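PDB 3TUF: stage II sporulation protein Q, which joins SpoIIIAH in an intercellular channel between forespore and mother cell, and takes part in forespore engulfment and in anchoring membrane proteins at the septum. Local coordinates for residues 38-43 with 183-188. Numbering follows the deposited sequence.
Sequences MENVAM and DKPVSS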
loop_
_atom_site.group_PDB
_atom_site.type_symbol
_atom_site.label_atom_id
_atom_site.label_comp_id
_atom_site.label_asym_id
_atom_site.label_seq_id
_atom_site.Cartn_x
_atom_site.Cartn_y
_atom_site.Cartn_z
ATOM N N MET A 38 20.700 -32.127 -28.090
ATOM C CA MET A 38 20.770 -33.042 -29.204
ATOM C C MET A 38 19.509 -33.865 -29.374
ATOM O O MET A 38 19.356 -34.534 -30.376
ATOM C CB MET A 38 21.968 -33.972 -29.049
ATOM C CG MET A 38 22.698 -33.858 -27.721
ATOM S SD MET A 38 23.599 -35.364 -27.277
ATOM C CE MET A 38 22.395 -36.200 -26.255
ATOM N N GLU A 39 18.601 -33.831 -28.411
ATOM C CA GLU A 39 17.377 -34.590 -28.587
ATOM C C GLU A 39 16.142 -33.737 -28.655
ATOM O O GLU A 39 16.169 -32.593 -28.308
ATOM C CB GLU A 39 17.224 -35.691 -27.537
ATOM C CG GLU A 39 17.255 -35.262 -26.103
ATOM C CD GLU A 39 17.234 -36.441 -25.147
ATOM O OE1 GLU A 39 16.747 -36.290 -24.029
ATOM O OE2 GLU A 39 17.704 -37.519 -25.504
ATOM N N ASN A 40 15.063 -34.327 -29.123
ATOM C CA ASN A 40 13.818 -33.633 -29.294
ATOM C C ASN A 40 12.899 -33.876 -28.133
ATOM O O ASN A 40 12.952 -34.894 -27.511
ATOM C CB ASN A 40 13.125 -34.121 -30.546
ATOM C CG ASN A 40 13.852 -33.747 -31.803
ATOM O OD1 ASN A 40 14.974 -33.282 -31.775
ATOM N ND2 ASN A 40 13.206 -33.964 -32.924
ATOM N N VAL A 41 12.029 -32.936 -27.861
ATOM C CA VAL A 41 11.147 -33.008 -26.708
ATOM C C VAL A 41 10.059 -33.997 -27.012
ATOM O O VAL A 41 9.373 -33.846 -27.990
ATOM C CB VAL A 41 10.529 -31.599 -26.395
ATOM C CG1 VAL A 41 9.367 -31.678 -25.344
ATOM C CG2 VAL A 41 11.634 -30.603 -25.969
ATOM N N ALA A 42 9.889 -35.017 -26.178
ATOM C CA ALA A 42 8.874 -36.036 -26.504
ATOM C C ALA A 42 7.626 -35.959 -25.627
ATOM O O ALA A 42 7.711 -35.539 -24.477
ATOM C CB ALA A 42 9.483 -37.444 -26.462
ATOM N N MET A 43 6.473 -36.345 -26.175
ATOM C CA MET A 43 5.278 -36.609 -25.368
ATOM C C MET A 43 5.692 -37.480 -24.192
ATOM O O MET A 43 6.429 -38.425 -24.374
ATOM C CB MET A 43 4.218 -37.304 -26.216
ATOM C CG MET A 43 3.537 -36.316 -27.091
ATOM S SD MET A 43 2.334 -35.351 -26.087
ATOM C CE MET A 43 0.991 -36.588 -26.119
ATOM N N ASP A 183 8.311 -32.181 -29.925
ATOM C CA ASP A 183 9.107 -32.626 -31.070
ATOM C C ASP A 183 10.124 -31.640 -31.571
ATOM O O ASP A 183 10.762 -31.891 -32.562
ATOM C CB ASP A 183 8.213 -33.137 -32.203
ATOM C CG ASP A 183 7.238 -34.193 -31.706
ATOM O OD1 ASP A 183 7.701 -35.153 -31.043
ATOM O OD2 ASP A 183 6.011 -34.063 -31.926
ATOM N N LYS A 184 10.323 -30.541 -30.881
ATOM C CA LYS A 184 11.327 -29.597 -31.340
ATOM C C LYS A 184 12.622 -29.961 -30.645
ATOM O O LYS A 184 12.573 -30.455 -29.540
ATOM C CB LYS A 184 10.880 -28.158 -31.068
ATOM C CG LYS A 184 9.721 -27.735 -31.972
ATOM C CD LYS A 184 9.080 -26.413 -31.533
ATOM C CE LYS A 184 8.032 -25.930 -32.549
ATOM N NZ LYS A 184 7.235 -24.728 -32.092
ATOM N N PRO A 185 13.769 -29.781 -31.315
ATOM C CA PRO A 185 15.086 -29.961 -30.700
ATOM C C PRO A 185 15.150 -29.263 -29.362
ATOM O O PRO A 185 14.385 -28.331 -29.107
ATOM C CB PRO A 185 16.040 -29.263 -31.665
ATOM C CG PRO A 185 15.253 -29.086 -32.982
ATOM C CD PRO A 185 13.853 -29.608 -32.775
ATOM N N VAL A 186 16.061 -29.715 -28.513
ATOM C CA VAL A 186 16.170 -29.214 -27.157
ATOM C C VAL A 186 16.344 -27.665 -27.140
ATOM O O VAL A 186 15.824 -26.969 -26.244
ATOM C CB VAL A 186 17.314 -29.962 -26.423
ATOM C CG1 VAL A 186 18.734 -29.450 -26.891
ATOM C CG2 VAL A 186 17.103 -29.884 -24.950
ATOM N N SER A 187 17.019 -27.146 -28.178
ATOM C CA SER A 187 17.499 -25.732 -28.280
ATOM C C SER A 187 16.421 -24.663 -28.472
ATOM O O SER A 187 16.519 -23.588 -27.870
ATOM C CB SER A 187 18.545 -25.604 -29.398
ATOM O OG SER A 187 19.374 -26.756 -29.419
ATOM N N SER A 188 15.425 -24.970 -29.312
ATOM C CA SER A 188 14.258 -24.102 -29.601
ATOM C C SER A 188 13.532 -23.567 -28.352
ATOM O O SER A 188 12.656 -22.692 -28.443
ATOM C CB SER A 188 13.247 -24.867 -30.471
ATOM O OG SER A 188 12.574 -25.870 -29.714
#
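Three main-chain hydrogen bonds carry most of the pairing between residues 38-43 and 183-188, two irregular segments that run roughly antiparallel. Two of them grip Val41 from both ends: its N-H donates to Lys184 O over 3.0 Å, and its carbonyl O takes the N-H of Asp183 at 2.8 Å. The second lies in the carbonyl plane, whereas Val41 N sits 32° out of the plane of the Lys184 carbonyl. Lys184 O also receives a CA-H...O contact from Asn40, CA to O 3.4 Å. The third bond, Val186 N to Glu39 O at 2.9 Å, is weak and badly bent (117° at the hydrogen). This weak bond and that from Val41 N flank Asn40 and Pro185, a single antiparallel beta bridge of the non-hydrogen-bonded kind; the bond from Asp183 N lies beyond it.

Side chains pack lightly around the bridge. Asn40, with CG beside its own backbone N, lays its amide across the extended backbone of Lys184-Pro185: OD1 reaches Pro185 CA at 3.5 Å, and ND2 lies near Asp183 O, though too poorly angled for a hydrogen bond. Val186 sets CB 3.4 Å from Glu39 O, and with CG1 in the crowded position between its N and carbonyl carbon (chi1 76°) that methyl lies against Met38 N. Past Pro185 the chain turns, and Ser188 OG donates to Pro185 O.

Outward from the bridge, Glu39 OE1 accepts from Ser101 N, Asn40 O binds Gln145 NE2, Ala42 pairs with Ser99 through the backbone, and Lys184 NZ reaches Asn180 O. The contact ties the chain leading to strand 51-55 to the tail following strand 174-176, at the surface of the M23-peptidase-like beta domain beside the loop between strands 95-97 and 102-110.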